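PDB 4PEV: membrane lipoprotein family protein from Aeropyrum pernix, which probably serves as the solute-binding protein of an ABC transporter of the BMP lipoprotein family, and holds adenosine between its two lobes. Local coordinates for residues V55-D60 and V88-P93; V98-L103 and E127-R132; D231-G236 and A255-V260; A77-E82 and R300-V305. One frame throughout, in Å; residues are numbered along the deposited sequence.

Contact 1 of 4, residues V55-D60 and V88-P93. With ADN (adenosine), chain F.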
# COMPACT_ATOMS: atom_id res chain seq x y z
N VAL C 55 -24.14 6.57 -0.92
CA VAL C 55 -22.83 6.53 -0.27
C VAL C 55 -21.97 7.66 -0.79
O VAL C 55 -22.01 8.01 -1.97
CB VAL C 55 -22.10 5.19 -0.51
CG1 VAL C 55 -20.74 5.17 0.17
CG2 VAL C 55 -22.92 4.01 0.00
N LEU C 56 -21.21 8.26 0.13
CA LEU C 56 -20.23 9.28 -0.21
C LEU C 56 -18.87 8.69 0.06
O LEU C 56 -18.60 8.20 1.16
CB LEU C 56 -20.42 10.53 0.65
CG LEU C 56 -19.47 11.69 0.34
CD1 LEU C 56 -19.67 12.26 -1.06
CD2 LEU C 56 -19.65 12.77 1.38
N VAL C 57 -18.01 8.73 -0.96
CA VAL C 57 -16.63 8.33 -0.82
C VAL C 57 -15.81 9.58 -0.87
O VAL C 57 -15.85 10.35 -1.84
CB VAL C 57 -16.16 7.39 -1.93
CG1 VAL C 57 -14.68 7.05 -1.73
CG2 VAL C 57 -17.01 6.13 -1.94
N LEU C 58 -15.05 9.78 0.20
CA LEU C 58 -14.47 11.06 0.50
C LEU C 58 -12.97 10.82 0.58
O LEU C 58 -12.48 10.22 1.54
CB LEU C 58 -15.09 11.56 1.80
CG LEU C 58 -15.16 13.04 2.20
CD1 LEU C 58 -15.20 14.01 1.03
CD2 LEU C 58 -16.34 13.27 3.12
N PHE C 59 -12.26 11.23 -0.46
CA PHE C 59 -10.84 11.03 -0.53
C PHE C 59 -10.08 12.02 0.33
O PHE C 59 -10.59 13.06 0.76
CB PHE C 59 -10.34 11.10 -1.98
CG PHE C 59 -10.88 10.01 -2.86
CD1 PHE C 59 -10.55 8.67 -2.62
CD2 PHE C 59 -11.73 10.31 -3.92
CE1 PHE C 59 -11.07 7.65 -3.43
CE2 PHE C 59 -12.24 9.30 -4.74
CZ PHE C 59 -11.91 7.97 -4.50
N ASP C 60 -8.84 11.66 0.57
CA ASP C 60 -7.96 12.38 1.45
C ASP C 60 -7.35 13.50 0.66
O ASP C 60 -7.72 14.65 0.78
CB ASP C 60 -6.86 11.41 1.93
CG ASP C 60 -6.55 11.58 3.35
OD1 ASP C 60 -7.19 12.45 3.96
OD2 ASP C 60 -5.69 10.84 3.86
N VAL C 88 -23.20 5.96 -5.60
CA VAL C 88 -21.96 6.46 -5.06
C VAL C 88 -21.68 7.87 -5.59
O VAL C 88 -21.88 8.15 -6.77
CB VAL C 88 -20.81 5.49 -5.37
CG1 VAL C 88 -19.47 6.07 -4.93
CG2 VAL C 88 -21.05 4.17 -4.67
N VAL C 89 -21.26 8.77 -4.70
CA VAL C 89 -20.71 10.07 -5.06
C VAL C 89 -19.28 10.10 -4.54
O VAL C 89 -19.04 9.73 -3.40
CB VAL C 89 -21.49 11.20 -4.37
CG1 VAL C 89 -20.80 12.55 -4.60
CG2 VAL C 89 -22.93 11.24 -4.86
N PHE C 90 -18.34 10.51 -5.38
CA PHE C 90 -16.95 10.70 -4.95
C PHE C 90 -16.74 12.16 -4.67
O PHE C 90 -17.49 13.00 -5.15
CB PHE C 90 -15.96 10.23 -6.01
CG PHE C 90 -16.10 8.78 -6.34
CD1 PHE C 90 -15.53 7.82 -5.52
CD2 PHE C 90 -16.81 8.37 -7.46
CE1 PHE C 90 -15.65 6.48 -5.82
CE2 PHE C 90 -16.93 7.03 -7.76
CZ PHE C 90 -16.34 6.09 -6.95
N GLN C 91 -15.73 12.48 -3.88
CA GLN C 91 -15.44 13.86 -3.56
C GLN C 91 -14.02 14.02 -3.04
O GLN C 91 -13.54 13.21 -2.23
CB GLN C 91 -16.44 14.37 -2.53
CG GLN C 91 -16.29 15.84 -2.21
CD GLN C 91 -17.38 16.34 -1.30
OE1 GLN C 91 -18.51 15.87 -1.34
NE2 GLN C 91 -17.04 17.31 -0.47
N THR C 92 -13.34 15.06 -3.51
CA THR C 92 -11.93 15.29 -3.20
C THR C 92 -11.73 16.73 -2.70
O THR C 92 -11.83 17.67 -3.49
CB THR C 92 -11.02 15.03 -4.42
OG1 THR C 92 -11.44 13.82 -5.09
CG2 THR C 92 -9.57 14.88 -3.99
N PRO C 93 -11.46 16.90 -1.40
CA PRO C 93 -11.22 18.23 -0.86
C PRO C 93 -10.01 18.85 -1.52
O PRO C 93 -9.05 18.15 -1.84
CB PRO C 93 -10.92 17.98 0.62
CG PRO C 93 -11.34 16.60 0.90
CD PRO C 93 -11.23 15.85 -0.40
O5' ADN F . 0.78 4.03 -1.63
C5' ADN F . 1.32 3.53 -0.39
C4' ADN F . 0.47 3.80 0.86
O4' ADN F . 0.37 5.19 1.15
C3' ADN F . -0.98 3.32 0.83
O3' ADN F . -1.10 1.92 1.09
C2' ADN F . -1.63 4.20 1.89
O2' ADN F . -1.44 3.70 3.22
C1' ADN F . -0.89 5.51 1.74
N9 ADN F . -1.60 6.42 0.83
C8 ADN F . -1.60 6.41 -0.53
N7 ADN F . -2.36 7.41 -1.03
C5 ADN F . -2.85 8.09 0.03
C6 ADN F . -3.73 9.26 0.25
N6 ADN F . -4.25 9.91 -0.81
N1 ADN F . -4.01 9.63 1.52
C2 ADN F . -3.51 8.97 2.59
N3 ADN F . -2.71 7.91 2.47
C4 ADN F . -2.36 7.43 1.25

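Contact 2 of 4, residues V98-L103 and E127-R132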
# COMPACT_ATOMS: atom_id res chain seq x y z
N VAL C 98 -9.81 22.48 4.94
CA VAL C 98 -11.25 22.43 4.73
C VAL C 98 -11.90 21.04 5.01
O VAL C 98 -13.11 20.90 4.96
CB VAL C 98 -11.56 22.94 3.31
CG1 VAL C 98 -11.28 21.87 2.27
CG2 VAL C 98 -12.99 23.45 3.19
N MSE C 99 -11.10 20.03 5.34
CA MSE C 99 -11.61 18.67 5.49
C MSE C 99 -12.72 18.57 6.49
O MSE C 99 -13.72 17.91 6.22
CB MSE C 99 -10.48 17.74 5.93
CG MSE C 99 -9.53 17.48 4.76
SE MSE C 99 -8.32 15.96 5.12
CE MSE C 99 -6.89 17.00 6.01
N GLU C 100 -12.56 19.22 7.64
CA GLU C 100 -13.54 19.11 8.72
C GLU C 100 -14.89 19.73 8.35
O GLU C 100 -15.94 19.15 8.64
CB GLU C 100 -13.03 19.76 10.01
CG GLU C 100 -13.84 19.36 11.25
CD GLU C 100 -13.60 20.26 12.46
OE1 GLU C 100 -14.43 20.23 13.40
OE2 GLU C 100 -12.57 20.98 12.47
N SER C 101 -14.84 20.90 7.74
CA SER C 101 -16.05 21.60 7.31
C SER C 101 -16.85 20.82 6.29
O SER C 101 -18.08 20.80 6.31
CB SER C 101 -15.68 22.93 6.71
OG SER C 101 -16.87 23.59 6.34
N VAL C 102 -16.12 20.20 5.38
CA VAL C 102 -16.69 19.38 4.31
C VAL C 102 -17.32 18.09 4.87
O VAL C 102 -18.39 17.63 4.40
CB VAL C 102 -15.56 19.09 3.28
CG1 VAL C 102 -15.73 17.77 2.57
CG2 VAL C 102 -15.49 20.23 2.29
N LEU C 103 -16.64 17.50 5.84
CA LEU C 103 -17.14 16.29 6.49
C LEU C 103 -18.37 16.61 7.33
O LEU C 103 -19.32 15.83 7.38
CB LEU C 103 -16.04 15.68 7.35
CG LEU C 103 -16.38 14.41 8.12
CD1 LEU C 103 -17.02 13.37 7.22
CD2 LEU C 103 -15.13 13.87 8.77
N GLU C 127 -12.80 12.27 14.49
CA GLU C 127 -12.83 12.21 15.96
C GLU C 127 -13.70 13.34 16.53
O GLU C 127 -14.39 13.17 17.52
CB GLU C 127 -11.40 12.27 16.54
CG GLU C 127 -10.65 10.93 16.54
CD GLU C 127 -9.14 11.02 16.81
OE1 GLU C 127 -8.49 9.95 16.85
OE2 GLU C 127 -8.57 12.13 16.98
N LYS C 128 -13.67 14.49 15.86
CA LYS C 128 -14.46 15.66 16.21
C LYS C 128 -15.90 15.61 15.69
O LYS C 128 -16.83 15.97 16.42
CB LYS C 128 -13.78 16.91 15.63
CG LYS C 128 -12.38 17.13 16.17
CD LYS C 128 -11.70 18.34 15.55
CE LYS C 128 -10.70 18.96 16.51
NZ LYS C 128 -9.47 19.37 15.78
N VAL C 129 -16.07 15.17 14.45
CA VAL C 129 -17.37 15.25 13.76
C VAL C 129 -18.35 14.13 14.14
O VAL C 129 -19.55 14.38 14.33
CB VAL C 129 -17.18 15.28 12.23
CG1 VAL C 129 -18.52 15.13 11.51
CG2 VAL C 129 -16.49 16.56 11.79
N ALA C 130 -17.83 12.91 14.23
CA ALA C 130 -18.63 11.72 14.51
C ALA C 130 -19.55 11.85 15.71
O ALA C 130 -20.71 11.47 15.62
CB ALA C 130 -17.74 10.51 14.67
N PRO C 131 -19.05 12.37 16.86
CA PRO C 131 -19.98 12.48 18.00
C PRO C 131 -21.12 13.51 17.82
O PRO C 131 -22.20 13.28 18.34
CB PRO C 131 -19.07 12.83 19.18
CG PRO C 131 -17.87 13.46 18.56
CD PRO C 131 -17.68 12.72 17.26
N ARG C 132 -20.89 14.60 17.08
CA ARG C 132 -21.98 15.53 16.70
C ARG C 132 -23.12 14.93 15.84
O ARG C 132 -24.20 15.50 15.82
CB ARG C 132 -21.44 16.72 15.90
CG ARG C 132 -20.42 17.57 16.61
CD ARG C 132 -20.18 18.82 15.80
NE ARG C 132 -18.75 19.10 15.68
CZ ARG C 132 -18.20 19.88 14.74
NH1 ARG C 132 -18.96 20.48 13.82
NH2 ARG C 132 -16.88 20.06 14.71

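Contact 3 of 4, residues D231-G236 and A255-V260. With ADN (adenosine), chain F.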
# COMPACT_ATOMS: atom_id res chain seq x y z
N ASP C 231 0.78 12.95 -3.73
CA ASP C 231 0.23 13.37 -5.02
C ASP C 231 1.25 14.14 -5.88
O ASP C 231 0.85 14.97 -6.68
CB ASP C 231 -0.98 14.26 -4.75
CG ASP C 231 -0.63 15.53 -3.93
OD1 ASP C 231 0.43 15.58 -3.26
OD2 ASP C 231 -1.43 16.47 -3.97
N ASP C 232 2.55 13.88 -5.74
CA ASP C 232 3.56 14.61 -6.50
C ASP C 232 4.50 13.65 -7.28
O ASP C 232 5.61 13.38 -6.85
CB ASP C 232 4.33 15.54 -5.55
CG ASP C 232 5.12 16.64 -6.29
OD1 ASP C 232 5.37 16.51 -7.52
OD2 ASP C 232 5.50 17.64 -5.64
N PRO C 233 4.05 13.13 -8.43
CA PRO C 233 4.88 12.28 -9.28
C PRO C 233 6.27 12.83 -9.65
O PRO C 233 7.22 12.09 -9.77
CB PRO C 233 4.04 12.12 -10.55
CG PRO C 233 2.63 12.30 -10.11
CD PRO C 233 2.65 13.18 -8.89
N THR C 234 6.37 14.14 -9.87
CA THR C 234 7.64 14.74 -10.26
C THR C 234 8.65 14.64 -9.13
O THR C 234 9.82 14.35 -9.36
CB THR C 234 7.47 16.24 -10.60
OG1 THR C 234 6.34 16.39 -11.48
CG2 THR C 234 8.72 16.81 -11.26
N LEU C 235 8.19 14.92 -7.91
CA LEU C 235 9.00 14.77 -6.72
C LEU C 235 9.36 13.30 -6.48
O LEU C 235 10.44 12.98 -6.00
CB LEU C 235 8.26 15.35 -5.50
CG LEU C 235 8.92 15.23 -4.12
CD1 LEU C 235 10.29 15.87 -4.12
CD2 LEU C 235 8.02 15.84 -3.05
N GLY C 236 8.44 12.41 -6.82
CA GLY C 236 8.70 10.98 -6.77
C GLY C 236 9.83 10.56 -7.70
O GLY C 236 10.64 9.71 -7.34
N ALA C 255 4.02 5.42 -1.80
CA ALA C 255 3.71 6.84 -1.86
C ALA C 255 2.52 7.22 -2.75
O ALA C 255 2.47 8.33 -3.29
CB ALA C 255 4.96 7.58 -2.32
N GLY C 256 1.55 6.32 -2.90
CA GLY C 256 0.43 6.57 -3.82
C GLY C 256 0.87 7.04 -5.21
O GLY C 256 1.78 6.48 -5.83
N LEU C 257 0.25 8.11 -5.68
CA LEU C 257 0.55 8.64 -6.99
C LEU C 257 2.01 9.04 -7.11
O LEU C 257 2.61 8.94 -8.19
CB LEU C 257 -0.35 9.87 -7.27
CG LEU C 257 -0.09 10.63 -8.59
CD1 LEU C 257 -0.18 9.70 -9.80
CD2 LEU C 257 -1.03 11.80 -8.74
N THR C 258 2.58 9.51 -6.00
CA THR C 258 3.95 10.00 -6.00
C THR C 258 4.90 8.99 -6.60
O THR C 258 5.77 9.35 -7.38
CB THR C 258 4.45 10.37 -4.58
OG1 THR C 258 3.52 11.26 -3.95
CG2 THR C 258 5.82 11.05 -4.64
N HIS C 259 4.74 7.71 -6.27
CA HIS C 259 5.72 6.73 -6.76
C HIS C 259 5.44 6.24 -8.17
O HIS C 259 6.09 5.30 -8.61
CB HIS C 259 5.92 5.56 -5.80
CG HIS C 259 4.78 4.60 -5.73
ND1 HIS C 259 3.81 4.69 -4.77
CD2 HIS C 259 4.48 3.51 -6.47
CE1 HIS C 259 2.95 3.70 -4.92
NE2 HIS C 259 3.33 2.97 -5.94
N VAL C 260 4.51 6.86 -8.89
CA VAL C 260 4.46 6.63 -10.33
C VAL C 260 5.68 7.30 -10.94
O VAL C 260 6.25 6.78 -11.89
CB VAL C 260 3.17 7.14 -10.98
CG1 VAL C 260 3.31 7.18 -12.51
CG2 VAL C 260 2.00 6.24 -10.58
O5' ADN F . 0.78 4.03 -1.63
C5' ADN F . 1.32 3.53 -0.39
C4' ADN F . 0.47 3.80 0.86
O4' ADN F . 0.37 5.19 1.15
C3' ADN F . -0.98 3.32 0.83
O3' ADN F . -1.10 1.92 1.09
C2' ADN F . -1.63 4.20 1.89
O2' ADN F . -1.44 3.70 3.22
C1' ADN F . -0.89 5.51 1.74
N9 ADN F . -1.60 6.42 0.83
C8 ADN F . -1.60 6.41 -0.53
N7 ADN F . -2.36 7.41 -1.03
C5 ADN F . -2.85 8.09 0.03
C6 ADN F . -3.73 9.26 0.25
N6 ADN F . -4.25 9.91 -0.81
N1 ADN F . -4.01 9.63 1.52
C2 ADN F . -3.51 8.97 2.59
N3 ADN F . -2.71 7.91 2.47
C4 ADN F . -2.36 7.43 1.25

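Contact 4 of 4, residues A77-E82 and R300-V305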
# COMPACT_ATOMS: atom_id res chain seq x y z
N ALA C 77 -16.07 0.61 -4.25
CA ALA C 77 -17.27 1.39 -4.40
C ALA C 77 -17.94 1.13 -5.73
O ALA C 77 -19.16 1.09 -5.78
CB ALA C 77 -16.94 2.87 -4.26
N ASP C 78 -17.17 0.99 -6.81
CA ASP C 78 -17.73 0.75 -8.15
C ASP C 78 -18.41 -0.62 -8.19
O ASP C 78 -19.48 -0.78 -8.79
CB ASP C 78 -16.65 0.86 -9.25
CG ASP C 78 -16.20 2.34 -9.55
OD1 ASP C 78 -17.02 3.28 -9.39
OD2 ASP C 78 -15.02 2.54 -9.97
N ARG C 79 -17.80 -1.61 -7.55
CA ARG C 79 -18.37 -2.96 -7.45
C ARG C 79 -19.70 -2.94 -6.66
O ARG C 79 -20.64 -3.65 -7.01
CB ARG C 79 -17.37 -3.92 -6.78
CG ARG C 79 -17.51 -5.39 -7.13
CD ARG C 79 -16.76 -6.28 -6.11
NE ARG C 79 -15.40 -5.80 -5.78
CZ ARG C 79 -14.68 -6.15 -4.70
NH1 ARG C 79 -15.14 -7.01 -3.77
NH2 ARG C 79 -13.46 -5.63 -4.55
N ALA C 80 -19.78 -2.13 -5.62
CA ALA C 80 -21.00 -2.03 -4.82
C ALA C 80 -22.13 -1.32 -5.58
O ALA C 80 -23.29 -1.72 -5.48
CB ALA C 80 -20.71 -1.30 -3.53
N ALA C 81 -21.80 -0.28 -6.33
CA ALA C 81 -22.77 0.39 -7.21
C ALA C 81 -23.46 -0.61 -8.12
O ALA C 81 -24.68 -0.61 -8.20
CB ALA C 81 -22.09 1.45 -8.05
N GLU C 82 -22.69 -1.45 -8.79
CA GLU C 82 -23.24 -2.37 -9.77
C GLU C 82 -23.89 -3.59 -9.13
O GLU C 82 -25.02 -3.91 -9.46
CB GLU C 82 -22.17 -2.77 -10.80
CG GLU C 82 -22.58 -3.83 -11.83
CD GLU C 82 -23.84 -3.52 -12.65
OE1 GLU C 82 -24.57 -4.48 -12.99
OE2 GLU C 82 -24.12 -2.34 -12.99
N ARG C 300 -6.06 -4.66 0.16
CA ARG C 300 -7.42 -4.81 -0.35
C ARG C 300 -8.37 -3.75 0.20
O ARG C 300 -9.37 -4.07 0.85
CB ARG C 300 -7.93 -6.21 -0.09
CG ARG C 300 -7.05 -7.32 -0.66
CD ARG C 300 -6.72 -7.08 -2.14
NE ARG C 300 -7.93 -6.95 -2.94
CZ ARG C 300 -8.59 -7.97 -3.47
NH1 ARG C 300 -8.17 -9.20 -3.32
NH2 ARG C 300 -9.69 -7.75 -4.17
N VAL C 301 -8.06 -2.50 -0.13
CA VAL C 301 -8.91 -1.36 0.22
C VAL C 301 -10.31 -1.49 -0.41
O VAL C 301 -11.31 -1.03 0.15
CB VAL C 301 -8.26 -0.04 -0.24
CG1 VAL C 301 -9.18 1.15 0.00
CG2 VAL C 301 -6.94 0.17 0.48
N ASP C 302 -10.35 -2.11 -1.58
CA ASP C 302 -11.60 -2.33 -2.30
C ASP C 302 -12.54 -3.22 -1.52
O ASP C 302 -13.75 -2.99 -1.51
CB ASP C 302 -11.33 -2.92 -3.69
CG ASP C 302 -10.51 -4.20 -3.65
OD1 ASP C 302 -9.50 -4.29 -2.89
OD2 ASP C 302 -10.87 -5.12 -4.40
N VAL C 303 -11.98 -4.21 -0.82
CA VAL C 303 -12.79 -5.11 -0.02
C VAL C 303 -13.28 -4.39 1.23
O VAL C 303 -14.42 -4.54 1.61
CB VAL C 303 -12.03 -6.41 0.34
CG1 VAL C 303 -12.82 -7.27 1.29
CG2 VAL C 303 -11.72 -7.18 -0.93
N ALA C 304 -12.43 -3.58 1.85
CA ALA C 304 -12.88 -2.74 2.97
C ALA C 304 -14.11 -1.96 2.57
O ALA C 304 -15.19 -2.15 3.14
CB ALA C 304 -11.78 -1.78 3.42
N VAL C 305 -13.96 -1.11 1.55
CA VAL C 305 -15.03 -0.22 1.08
C VAL C 305 -16.27 -1.01 0.72
O VAL C 305 -17.37 -0.63 1.10
CB VAL C 305 -14.60 0.59 -0.17
CG1 VAL C 305 -15.80 1.29 -0.81
CG2 VAL C 305 -13.54 1.61 0.18

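Contact 1 of 4, residues V55-D60 and V88-P93
Phe-59 and Phe-90 meet rim to rim, neither ring over the other's face. Their planes are only 5° apart, with Phe-59 CE2 3.7 Å from Phe-90 CD1. Phe-59 CG is anti to the carbonyl carbon (chi1 -64°), beside the backbone N. Val-57 CG1 sits over one face of the Phe-59 ring, offset toward the rim. Val-57 also lies alongside Phe-90, pointing the same way, with its CB 3.7 Å from Phe-90 CD1. Replacing Phe-59 by an alanine would probably open a gap here and leave the Phe-90 rim and Val-57 CG1 without their packing partner.

On the other face of the sheet, Leu-58 and Gln-91 run side by side, Leu-58 CD1 3.8 Å from Gln-91 CB. Leu-56 CD1 reaches Val-89 CG1 at 3.7 Å.

Backbone bonds join the strands: Val-89 N to Val-55 O (2.9 Å), Val-57 N to Val-89 O (2.8 Å) and Phe-59 N to Gln-91 O (2.9 Å). Gln-91 N to Val-57 O is weak. Beyond the strand, Asp-60 OD2 lies 3.1 Å from adenosine N1 and also accepts from Leu-121 N. This is a parallel beta-alpha-beta unit, with helix 69-84 as the crossover and a ligand-binding residue at the strand's C-terminal end.

Contact 2 of 4, residues V98-L103 and E127-R132
The guanidinium of Arg-132 meets the carboxylate of Glu-100 at its edge, near the guanidinium plane. Arg-132 NH2 is 2.8 Å from Glu-100 OE1, a salt bridge. The two flat groups are turned 68° apart and the side chains cross at about a right angle. The hydrogen bond within the salt bridge is weak, its N-H...O angle 118°. The other terminal nitrogen of Arg-132, NH1, forms a salt bridge with Asp-104, so the arginine links two acids of helix 99-108.

Glu-100 reaches across with its chain extended, CG anti to the backbone N (chi1 -165°). Its CG slides past Val-129 CG2 at 3.9 Å, the two side chains running in opposite directions. The aliphatic part of Lys-128 lies at the carboxylate, with Lys-128 CD 4.0 Å from Glu-100 OE1. Lys-128 NZ stays farther off, 4.8 Å from Glu-100 OE2. An alanine in place of Glu-100 would probably leave Arg-132 NH2 without its acid and uncover Val-129 CG2.

On the side toward the sheet, Leu-103 CG meets Val-129 CG1 at 4.1 Å. The two helix segments run nearly parallel, with their axes 10.0 Å from each other. Leu-103 and Val-129 both rest on Tyr-138 of strand 137-141, and Leu-103 also covers Ile-115 and Leu-117 of strand 114-118.

Contact 3 of 4, residues D231-G236 and A255-V260
Pro-233 and Leu-257 meet beside the adenosine pocket, where two helices begin. Pro-233 CG is 3.5 Å from Leu-257 CG, and the two side chains lie askew to each other.

Thr-258 fills the middle of the contact. Its OG1 stands beside its own backbone N (chi1 -52°), facing the 231-232 backbone. There it accepts a weak bond from Asp-232 N (3.3 Å). Its stronger polar partner is Arg-229 O. Thr-258 CG2 lies against Asp-232 O and Gly-236 CA. Gly-236 CA also makes a C-H...O contact of 3.4 Å with Thr-258 O. Asp-232 is the N-cap of helix 233-245. Its OD1 accepts from Leu-235 N (3.3 Å), which comes from above the carboxylate plane.

On the ligand side, Ala-255 to Thr-258 form a type II' beta turn. Gly-256 N in this turn gives a hydrogen bond to adenosine O5' (2.7 Å). Ala-255 N bonds to His-259 ND1 (3.1 Å), tilted 30° from the ring plane. The edge of the same ring faces O5', with His-259 CE1 4.0 Å from it. His-259 NE2 has a weak bond to Gln-285. The turn from strand 248-254 to helix 258-271 thus brings Gly-256 N to the ligand at the C-terminal end of a parallel strand. This is a common place for binding sites in alpha/beta folds, here in a protein of the periplasmic-binding-protein clan.

Contact 4 of 4, residues A77-E82 and R300-V305
Asp-302 receives Arg-79 from helix 69-84. Its own CB lies 3.6 Å from Arg-79 NH2. Asp-302 CG stands between the backbone N and the carbonyl carbon (chi1 56°), 3.4 Å from the same Arg-79 nitrogen. OD1 then takes Arg-300 NE at 3.1 Å. OD2 accepts a hydrogen bond from Arg-300 NH2 at 2.9 Å. It also forms a salt bridge with Arg-79 NH2, 2.6 Å away. Arg-300 grips side-on, in its own guanidinium plane, using the syn lone pair of each oxygen. Arg-79 differs: its guanidinium is turned 71° from the carboxylate, with OD2 at its edge. It also makes a cation-pi contact with Tyr-306.

Nearer the sheet, the helices touch through small apolar groups. Val-305 CG1 lies 4.0 Å from Ala-77 CB. The segment axes come within 9.1 Å at an angle of 42°.

The chemistry is that of a salt-bridge network in which one buried carboxylate serves two arginines. Arg-79 NH2 and Arg-300 NH2 are only 4.3 Å apart, and the charge of Asp-302 probably offsets their repulsion. Both arginines, together with the start of helix 301-313, would be expected to keep Asp-302 ionised.

Overall arrangement
From the N terminus, contact 1 closes first, pairing strands 54-59 and 87-91 around helix 69-84. Contact 2 follows in series. It joins helices 99-108 and 123-132, which flank strand 114-118 in the chain, and it touches contact 1 through Leu-58 and Gln-91 against Val-102. Contact 3 closes a later loop in the lobe built on the second sheet, about 21 Å from contact 1 between centres; both touch adenosine. Contact 4 spans the longest separation. It starts on the crossover helix of contact 1, so the two cross, and its loop encloses contacts 2 and 3. It brings helix 301-313, after strand 293-299 of the second sheet, back to the first lobe.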